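Local coordinates for protein glucose dehydrogenase (Serratia sp. FS14, PDB 7CDY) that belongs to the glucose/sorbosone dehydrogenase family, folds as a beta-propeller and binds a calcium ion, at residues 142-147 with 155-160; 148-153 with 227-232; 188-193 with 207-212. All blocks are in the same frame, centred on the assembly; numbering follows the deposited sequence. Where two conformers were deposited one is given.

Contact 1. Residues 142-147 with 155-160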
loop_
_atom_site.group_PDB
_atom_site.type_symbol
_atom_site.label_atom_id
_atom_site.label_comp_id
_atom_site.label_asym_id
_atom_site.label_seq_id
_atom_site.Cartn_x
_atom_site.Cartn_y
_atom_site.Cartn_z
ATOM N N GLY A 142 4.504 6.553 -5.108
ATOM C CA GLY A 142 4.678 7.921 -4.671
ATOM C C GLY A 142 5.472 8.733 -5.682
ATOM O O GLY A 142 6.010 8.226 -6.665
ATOM N N GLU A 143 5.532 10.040 -5.432
ATOM C CA GLU A 143 6.268 10.949 -6.358
ATOM C C GLU A 143 7.711 11.220 -5.893
ATOM O O GLU A 143 8.276 12.163 -6.386
ATOM C CB GLU A 143 5.509 12.248 -6.698
ATOM C CG GLU A 143 4.724 12.914 -5.576
ATOM C CD GLU A 143 5.477 13.386 -4.338
ATOM O OE1 GLU A 143 6.222 12.604 -3.788
ATOM O OE2 GLU A 143 5.234 14.504 -3.913
ATOM N N ASN A 144 8.259 10.378 -4.999
ATOM C CA ASN A 144 9.673 10.429 -4.630
ATOM C C ASN A 144 10.061 11.743 -3.953
ATOM O O ASN A 144 11.264 12.057 -3.855
ATOM C CB ASN A 144 10.607 10.190 -5.836
ATOM C CG ASN A 144 10.553 8.766 -6.427
ATOM O OD1 ASN A 144 11.189 8.534 -7.457
ATOM N ND2 ASN A 144 9.820 7.836 -5.819
ATOM N N ASN A 145 9.075 12.524 -3.505
ATOM C CA ASN A 145 9.263 13.842 -2.901
ATOM C C ASN A 145 9.656 14.913 -3.911
ATOM O O ASN A 145 10.229 15.935 -3.533
ATOM C CB ASN A 145 10.191 13.845 -1.670
ATOM C CG ASN A 145 9.862 14.955 -0.697
ATOM O OD1 ASN A 145 8.744 15.482 -0.681
ATOM N ND2 ASN A 145 10.844 15.333 0.108
ATOM N N GLN A 146 9.353 14.704 -5.187
ATOM C CA GLN A 146 9.483 15.733 -6.221
ATOM C C GLN A 146 8.059 16.080 -6.656
ATOM O O GLN A 146 7.512 15.486 -7.585
ATOM C CB GLN A 146 10.344 15.232 -7.372
ATOM C CG GLN A 146 11.774 14.915 -6.940
ATOM C CD GLN A 146 12.527 16.158 -6.492
ATOM O OE1 GLN A 146 12.323 17.248 -7.031
ATOM N NE2 GLN A 146 13.400 16.003 -5.506
ATOM N N ARG A 147 7.458 17.052 -5.971
ATOM C CA ARG A 147 6.010 17.260 -6.057
ATOM C C ARG A 147 5.466 17.395 -7.477
ATOM O O ARG A 147 4.472 16.720 -7.798
ATOM C CB ARG A 147 5.572 18.432 -5.161
ATOM C CG ARG A 147 5.860 18.269 -3.663
ATOM C CD ARG A 147 5.314 19.457 -2.846
ATOM N NE ARG A 147 5.853 20.712 -3.356
ATOM C CZ ARG A 147 6.970 21.274 -2.907
ATOM N NH1 ARG A 147 7.419 22.386 -3.467
ATOM N NH2 ARG A 147 7.637 20.728 -1.897
ATOM N N LYS A 155 6.447 10.546 -16.547
ATOM C CA LYS A 155 7.170 10.114 -15.356
ATOM C C LYS A 155 6.282 9.216 -14.508
ATOM O O LYS A 155 5.082 9.463 -14.377
ATOM C CB LYS A 155 7.656 11.324 -14.553
ATOM C CG LYS A 155 8.742 12.080 -15.320
ATOM C CD LYS A 155 9.363 13.209 -14.549
ATOM C CE LYS A 155 10.342 13.960 -15.449
ATOM N NZ LYS A 155 10.583 15.341 -14.966
ATOM N N LEU A 156 6.872 8.173 -13.921
ATOM C CA LEU A 156 6.115 7.214 -13.125
ATOM C C LEU A 156 5.988 7.615 -11.653
ATOM O O LEU A 156 5.571 6.803 -10.819
ATOM C CB LEU A 156 6.678 5.806 -13.319
ATOM C CG LEU A 156 6.407 5.287 -14.730
ATOM C CD1 LEU A 156 7.271 4.079 -15.024
ATOM C CD2 LEU A 156 4.936 4.949 -14.924
ATOM N N GLN A 157 6.277 8.865 -11.332
ATOM C CA GLN A 157 6.068 9.404 -10.000
ATOM C C GLN A 157 4.602 9.753 -9.789
ATOM O O GLN A 157 3.965 10.364 -10.654
ATOM C CB GLN A 157 6.876 10.694 -9.865
ATOM C CG GLN A 157 8.314 10.495 -9.435
ATOM C CD GLN A 157 9.149 9.852 -10.516
ATOM O OE1 GLN A 157 8.948 10.102 -11.719
ATOM N NE2 GLN A 157 10.090 9.009 -10.103
ATOM N N GLY A 158 4.079 9.432 -8.606
ATOM C CA GLY A 158 2.730 9.858 -8.249
ATOM C C GLY A 158 1.656 9.253 -9.118
ATOM O O GLY A 158 0.661 9.917 -9.433
ATOM N N LYS A 159 1.851 8.010 -9.529
ATOM C CA LYS A 159 0.953 7.314 -10.431
ATOM C C LYS A 159 0.463 6.033 -9.774
ATOM O O LYS A 159 1.170 5.408 -8.969
ATOM C CB LYS A 159 1.689 6.892 -11.717
ATOM C CG LYS A 159 2.444 8.002 -12.433
ATOM C CD LYS A 159 1.481 9.061 -12.918
ATOM C CE LYS A 159 2.110 10.086 -13.867
ATOM N NZ LYS A 159 3.005 11.050 -13.170
ATOM N N LEU A 160 -0.759 5.652 -10.105
ATOM C CA LEU A 160 -1.222 4.283 -9.949
ATOM C C LEU A 160 -1.035 3.596 -11.295
ATOM O O LEU A 160 -1.416 4.153 -12.329
ATOM C CB LEU A 160 -2.697 4.278 -9.554
ATOM C CG LEU A 160 -3.378 2.940 -9.299
ATOM C CD1 LEU A 160 -2.610 2.119 -8.280
ATOM C CD2 LEU A 160 -4.802 3.155 -8.836
#

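Contact 2. Residues 148-153 with 227-232. With CA (calcium ion), chain D.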
loop_
_atom_site.group_PDB
_atom_site.type_symbol
_atom_site.label_atom_id
_atom_site.label_comp_id
_atom_site.label_asym_id
_atom_site.label_seq_id
_atom_site.Cartn_x
_atom_site.Cartn_y
_atom_site.Cartn_z
ATOM N N PRO A 148 6.031 18.232 -8.359
ATOM C CA PRO A 148 5.403 18.425 -9.678
ATOM C C PRO A 148 5.402 17.188 -10.551
ATOM O O PRO A 148 4.599 17.122 -11.491
ATOM C CB PRO A 148 6.244 19.542 -10.321
ATOM C CG PRO A 148 7.005 20.161 -9.211
ATOM C CD PRO A 148 7.208 19.097 -8.181
ATOM N N THR A 149 6.263 16.205 -10.275
ATOM C CA THR A 149 6.349 15.053 -11.167
ATOM C C THR A 149 5.081 14.204 -11.152
ATOM O O THR A 149 4.843 13.459 -12.110
ATOM C CB THR A 149 7.587 14.196 -10.866
ATOM O OG1 THR A 149 7.478 13.630 -9.548
ATOM C CG2 THR A 149 8.864 15.022 -10.977
ATOM N N ALA A 150 4.236 14.331 -10.120
ATOM C CA ALA A 150 2.980 13.584 -10.097
ATOM C C ALA A 150 2.074 13.971 -11.261
ATOM O O ALA A 150 1.257 13.159 -11.707
ATOM C CB ALA A 150 2.255 13.792 -8.759
ATOM N N GLN A 151 2.210 15.199 -11.769
ATOM C CA GLN A 151 1.415 15.694 -12.884
ATOM C C GLN A 151 2.023 15.358 -14.235
ATOM O O GLN A 151 1.346 15.519 -15.254
ATOM C CB GLN A 151 1.273 17.220 -12.791
ATOM C CG GLN A 151 0.422 17.686 -11.619
ATOM C CD GLN A 151 -1.018 17.274 -11.781
ATOM O OE1 GLN A 151 -1.647 17.594 -12.799
ATOM N NE2 GLN A 151 -1.553 16.532 -10.809
ATOM N N GLU A 152 3.271 14.911 -14.278
ATOM C CA GLU A 152 3.981 14.755 -15.540
ATOM C C GLU A 152 3.669 13.386 -16.132
ATOM O O GLU A 152 3.894 12.352 -15.494
ATOM C CB GLU A 152 5.476 14.993 -15.332
ATOM C CG GLU A 152 5.722 16.434 -14.871
ATOM C CD GLU A 152 7.142 16.736 -14.453
ATOM O OE1 GLU A 152 8.069 16.039 -14.896
ATOM O OE2 GLU A 152 7.331 17.703 -13.680
ATOM N N THR A 153 3.122 13.379 -17.348
ATOM C CA THR A 153 2.624 12.138 -17.926
ATOM C C THR A 153 3.735 11.209 -18.392
ATOM O O THR A 153 3.468 10.027 -18.625
ATOM C CB THR A 153 1.668 12.421 -19.086
ATOM O OG1 THR A 153 2.370 13.101 -20.132
ATOM C CG2 THR A 153 0.486 13.267 -18.616
ATOM N N TYR A 227 -5.739 13.102 -9.823
ATOM C CA TYR A 227 -6.095 13.198 -8.377
ATOM C C TYR A 227 -5.556 14.499 -7.740
ATOM O O TYR A 227 -5.683 14.758 -6.577
ATOM C CB TYR A 227 -5.976 11.835 -7.671
ATOM C CG TYR A 227 -7.064 10.958 -8.224
ATOM C CD1 TYR A 227 -6.912 10.308 -9.432
ATOM C CD2 TYR A 227 -8.310 10.964 -7.650
ATOM C CE1 TYR A 227 -7.969 9.659 -10.033
ATOM C CE2 TYR A 227 -9.367 10.304 -8.231
ATOM C CZ TYR A 227 -9.203 9.673 -9.438
ATOM O OH TYR A 227 -10.276 9.102 -10.017
ATOM N N GLY A 228 -4.935 15.291 -8.603
ATOM C CA GLY A 228 -4.600 16.709 -8.359
ATOM C C GLY A 228 -3.290 17.071 -7.701
ATOM O O GLY A 228 -2.927 18.221 -7.785
ATOM N N TRP A 229 -2.610 16.129 -7.077
ATOM C CA TRP A 229 -1.374 16.534 -6.358
ATOM C C TRP A 229 -0.337 17.016 -7.365
ATOM O O TRP A 229 -0.129 16.333 -8.338
ATOM C CB TRP A 229 -0.814 15.372 -5.542
ATOM C CG TRP A 229 0.487 15.677 -4.851
ATOM C CD1 TRP A 229 1.726 15.255 -5.231
ATOM C CD2 TRP A 229 0.692 16.558 -3.736
ATOM N NE1 TRP A 229 2.683 15.756 -4.396
ATOM C CE2 TRP A 229 2.076 16.538 -3.453
ATOM C CE3 TRP A 229 -0.153 17.274 -2.888
ATOM C CZ2 TRP A 229 2.637 17.258 -2.400
ATOM C CZ3 TRP A 229 0.388 17.983 -1.842
ATOM C CH2 TRP A 229 1.767 17.960 -1.607
ATOM N N PRO A 230 0.378 18.139 -7.155
ATOM C CA PRO A 230 0.307 19.091 -6.038
ATOM C C PRO A 230 -0.483 20.363 -6.347
ATOM O O PRO A 230 -0.396 21.319 -5.575
ATOM C CB PRO A 230 1.777 19.463 -5.834
ATOM C CG PRO A 230 2.306 19.504 -7.236
ATOM C CD PRO A 230 1.568 18.399 -7.994
ATOM N N LEU A 231 -1.246 20.369 -7.447
ATOM C CA LEU A 231 -2.066 21.535 -7.785
ATOM C C LEU A 231 -3.268 21.664 -6.865
ATOM O O LEU A 231 -3.722 22.785 -6.582
ATOM C CB LEU A 231 -2.579 21.389 -9.210
ATOM C CG LEU A 231 -1.534 21.166 -10.301
ATOM C CD1 LEU A 231 -2.196 21.009 -11.680
ATOM C CD2 LEU A 231 -0.531 22.306 -10.300
ATOM N N ALA A 232 -3.814 20.545 -6.408
ATOM C CA ALA A 232 -4.928 20.527 -5.475
ATOM C C ALA A 232 -4.516 19.729 -4.248
ATOM O O ALA A 232 -3.909 18.656 -4.378
ATOM C CB ALA A 232 -6.152 19.884 -6.119
HETATM CA CA CA D . -5.874 14.530 -4.286
HETATM O O HOH W 1 -4.018 15.987 -3.823
HETATM O O HOH W 2 -4.129 12.969 -4.884
HETATM O O HOH W 3 -7.051 16.575 -4.458
HETATM O O HOH W 4 -8.006 13.440 -4.849
#

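Contact 3. Residues 188-193 with 207-212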
loop_
_atom_site.group_PDB
_atom_site.type_symbol
_atom_site.label_atom_id
_atom_site.label_comp_id
_atom_site.label_asym_id
_atom_site.label_seq_id
_atom_site.Cartn_x
_atom_site.Cartn_y
_atom_site.Cartn_z
ATOM N N TYR A 188 -3.162 9.452 -12.163
ATOM C CA TYR A 188 -2.014 10.293 -11.856
ATOM C C TYR A 188 -2.406 11.358 -10.839
ATOM O O TYR A 188 -3.549 11.419 -10.386
ATOM C CB TYR A 188 -1.365 10.840 -13.134
ATOM C CG TYR A 188 -2.114 11.902 -13.907
ATOM C CD1 TYR A 188 -3.305 11.620 -14.565
ATOM C CD2 TYR A 188 -1.584 13.173 -14.028
ATOM C CE1 TYR A 188 -3.964 12.604 -15.299
ATOM C CE2 TYR A 188 -2.227 14.155 -14.766
ATOM C CZ TYR A 188 -3.406 13.855 -15.393
ATOM O OH TYR A 188 -4.051 14.841 -16.120
ATOM N N GLY A 189 -1.439 12.191 -10.457
ATOM C CA GLY A 189 -1.699 13.198 -9.442
ATOM C C GLY A 189 -1.853 12.664 -8.036
ATOM O O GLY A 189 -2.649 13.204 -7.255
ATOM N N HIS A 190 -1.094 11.626 -7.687
ATOM C CA HIS A 190 -1.063 11.062 -6.346
ATOM C C HIS A 190 0.212 11.500 -5.631
ATOM O O HIS A 190 1.237 11.769 -6.265
ATOM C CB HIS A 190 -1.125 9.531 -6.429
ATOM C CG HIS A 190 -2.356 9.022 -7.114
ATOM N ND1 HIS A 190 -3.609 9.106 -6.545
ATOM C CD2 HIS A 190 -2.535 8.456 -8.334
ATOM C CE1 HIS A 190 -4.506 8.595 -7.375
ATOM N NE2 HIS A 190 -3.880 8.196 -8.467
ATOM N N ARG A 191 0.132 11.598 -4.297
ATOM C CA ARG A 191 1.284 12.031 -3.508
ATOM C C ARG A 191 2.116 10.857 -2.983
ATOM O O ARG A 191 3.172 10.551 -3.545
ATOM C CB ARG A 191 0.863 12.972 -2.378
ATOM C CG ARG A 191 2.037 13.574 -1.635
ATOM C CD ARG A 191 1.551 14.557 -0.571
ATOM N NE ARG A 191 2.655 15.040 0.251
ATOM C CZ ARG A 191 3.171 14.357 1.264
ATOM N NH1 ARG A 191 2.642 13.192 1.608
ATOM N NH2 ARG A 191 4.191 14.854 1.943
ATOM N N ASN A 192 1.691 10.210 -1.895
ATOM C CA ASN A 192 2.377 9.026 -1.386
ATOM C C ASN A 192 1.353 8.013 -0.913
ATOM O O ASN A 192 0.917 8.038 0.247
ATOM C CB ASN A 192 3.360 9.343 -0.262
ATOM C CG ASN A 192 4.240 8.161 0.035
ATOM O OD1 ASN A 192 4.545 7.383 -0.867
ATOM N ND2 ASN A 192 4.646 8.008 1.289
ATOM N N PRO A 193 0.943 7.100 -1.795
ATOM C CA PRO A 193 -0.136 6.152 -1.462
ATOM C C PRO A 193 0.387 4.977 -0.653
ATOM O O PRO A 193 1.239 4.216 -1.121
ATOM C CB PRO A 193 -0.648 5.696 -2.834
ATOM C CG PRO A 193 0.518 5.920 -3.774
ATOM C CD PRO A 193 1.345 7.045 -3.214
ATOM N N GLU A 207 -8.013 3.518 -2.991
ATOM C CA GLU A 207 -6.649 3.929 -2.689
ATOM C C GLU A 207 -6.691 4.963 -1.579
ATOM O O GLU A 207 -7.671 5.703 -1.448
ATOM C CB GLU A 207 -5.985 4.511 -3.954
ATOM C CG GLU A 207 -4.597 5.109 -3.778
ATOM C CD GLU A 207 -4.596 6.613 -3.565
ATOM O OE1 GLU A 207 -5.662 7.206 -3.291
ATOM O OE2 GLU A 207 -3.492 7.196 -3.646
ATOM N N HIS A 208 -5.624 5.035 -0.784
ATOM C CA HIS A 208 -5.470 6.178 0.111
ATOM C C HIS A 208 -4.027 6.664 0.097
ATOM O O HIS A 208 -3.111 5.945 -0.317
ATOM C CB HIS A 208 -6.089 5.970 1.511
ATOM C CG HIS A 208 -5.368 4.993 2.387
ATOM N ND1 HIS A 208 -4.033 5.111 2.709
ATOM C CD2 HIS A 208 -5.832 3.927 3.084
ATOM C CE1 HIS A 208 -3.700 4.137 3.541
ATOM N NE2 HIS A 208 -4.773 3.408 3.790
ATOM N N GLU A 209 -3.830 7.907 0.536
ATOM C CA GLU A 209 -2.504 8.503 0.445
ATOM C C GLU A 209 -2.335 9.565 1.518
ATOM O O GLU A 209 -3.299 10.186 1.967
ATOM C CB GLU A 209 -2.241 9.114 -0.941
ATOM C CG GLU A 209 -3.290 10.123 -1.388
ATOM C CD GLU A 209 -3.052 10.562 -2.817
ATOM O OE1 GLU A 209 -2.501 11.658 -3.034
ATOM O OE2 GLU A 209 -3.376 9.786 -3.743
ATOM N N HIS A 210 -1.076 9.793 1.874
ATOM C CA HIS A 210 -0.701 10.853 2.797
ATOM C C HIS A 210 -0.792 12.203 2.112
ATOM O O HIS A 210 -0.330 12.372 0.972
ATOM C CB HIS A 210 0.759 10.674 3.220
ATOM C CG HIS A 210 1.006 9.461 4.053
ATOM N ND1 HIS A 210 0.904 9.476 5.426
ATOM C CD2 HIS A 210 1.360 8.198 3.713
ATOM C CE1 HIS A 210 1.173 8.269 5.897
ATOM N NE2 HIS A 210 1.449 7.474 4.878
ATOM N N GLY A 211 -1.373 13.171 2.815
ATOM C CA GLY A 211 -1.141 14.557 2.502
ATOM C C GLY A 211 0.146 15.016 3.125
ATOM O O GLY A 211 0.846 14.256 3.802
ATOM N N PRO A 212 0.489 16.280 2.891
ATOM C CA PRO A 212 1.686 16.851 3.525
ATOM C C PRO A 212 1.395 17.210 4.977
ATOM O O PRO A 212 1.158 16.309 5.789
ATOM C CB PRO A 212 1.996 18.074 2.645
ATOM C CG PRO A 212 0.652 18.501 2.117
ATOM C CD PRO A 212 -0.181 17.225 1.979
HETATM O O HOH W 2 -4.129 12.969 -4.884
#

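Contact 1. Residues 142-147 with 155-160
Asn-144 and Gln-157 carry a buried, mainly polar contact that draws together two parts of one long loop, the connection between strands 137-140 and 160-163 of a four-stranded blade of the propeller. NE2 of Gln-157 donates to OD1 of Asn-144 at 2.9 Å. The two amide planes stand 70° apart: the acceptor lies close to the plane of the glutamine amide, whereas the donor sits well above that of the asparagine. Gln-157 reaches this position by bending at chi2 (70°), which turns CD aside while CB rests on CA of Glu-143 at 3.6 Å and CG passes its O at 3.5 Å. Beside this pair, Gly-158 N donates to Gly-142 O (3.0 Å), an oxygen also bonded by NE2 of Gln-115. A type I' turn runs from Glu-143 to Gln-146, and OE1 of Glu-143 accepts both the backbone N of Asn-145 (2.9 Å) and ND1 of His-124. Few of these polar atoms rely on a single bond. Gln-157 NE2 also serves Pro-117 O, and Asn-144 OD1 also accepts Leu-119 N, which is consistent with a well-defined loop conformation, the buried amides sharing their hydrogen-bonding capacity among several neighbouring chain segments.

Contact 2. Residues 148-153 with 227-232
Ala-150 and Gln-151, in a short 3-10 turn, pack against Trp-229 and Pro-230 of a calcium-bearing loop, so that two inter-strand connections of the beta-propeller meet. The tight part lies around the tryptophan. CB of Ala-150 sits 3.5 Å from Trp-229 O and approaches the edge of the indole near its plane, 3.9 Å from CD1. On one face of the same ring, CB of Pro-230 lies over the centre, a placement of CH-pi type between chain neighbours joined by a cis peptide. Trp-229 NE1, the one polar atom of the indole, is hydrogen-bonded to OE2 of Glu-143. Gln-151 supplies the hydrogen bond of the contact: a bend at chi2 (-67°) turns CD toward the loop, and NE2 beyond it donates to Trp-229 O at 2.9 Å, with an almost straight N-H...O angle of 164°. That oxygen is close to the plane of the glutamine amide, while OE1 accepts from Asn-226 ND2.

Towards solvent the fit relaxes. Exposed Pro-148 reaches CG of Pro-230 only through its CA and N, both 4.1 Å away. Leu-231, partly exposed, has CD1 beside Gln-151 OE1. Two residues before the tryptophan, Tyr-227 O binds calcium at 2.3 Å, alongside Glu-217 and four waters. One of these, water 1, sits 2.4 Å from the calcium and donates to Ala-232 O at 2.7 Å.

Contact 3. Residues 188-193 with 207-212
Arg-191 and Glu-209 dominate a buried contact at the mouth of a beta hairpin, and the arginine can be followed atom by atom. Its CG stands anti to the backbone N (chi1 -173°), and the chain continues extended to NE. CB and CG run past the carbonyl oxygen of His-210, with CD nearer than either, at 3.3 Å. NE then lies beside the backbone N of Pro-212 (3.6 Å), and CZ faces the Gly-211 carbonyl. At the tip the branches part: NH1 donates to His-210 O at 3.1 Å from high above that carbonyl's plane, while NH2 rests on Pro-212 CA at 3.6 Å. Gly-211 O lies 3.0 Å from NH1, but over the guanidinium face towards its rim, at an angle too poor for a hydrogen bond.

The backbone N of Arg-191 belongs to a second network, donating to Glu-209 OE1 at 2.9 Å. The other carboxylate oxygen, OE2, accepts ND1 of His-190 at 2.9 Å, in the plane of the imidazole although the ring and carboxylate planes are 59° apart. Ser-187 OG holds NE2 on the far side of that ring. Water 2, a calcium ligand, donates to Gly-189 O and to Glu-209 OE1, which places this carboxylate in the second shell of the metal.

The hairpin pairs strand 192-198, at one edge of its four-stranded antiparallel blade, with strand 205-210. Strand 216-219 flanks the latter, with Glu-217 and Asn-219 against Glu-209, and His-208 packs on Leu-267 and Met-270 of strand 267-273 in the next sheet.

How the contacts relate
From the N terminus, contact 1 closes first, bridging seven residues of a single inter-strand loop. Residues 148-153 lie inside that loop but pair with 227-232, so contact 2 crosses contact 1 and closes a much longer circuit. Contact 3 follows contact 1 in series, is nested within the circuit of contact 2, and closes the hairpin of strands 192-198 and 205-210 at its open end. Backbone bonds join the three: His-190 N meets Gly-158 O at 3.0 Å, and Trp-229 N meets Gly-189 O at 2.9 Å. Residues 188-193 thus run between the loops of two adjacent four-stranded sheets, linking both to the calcium site.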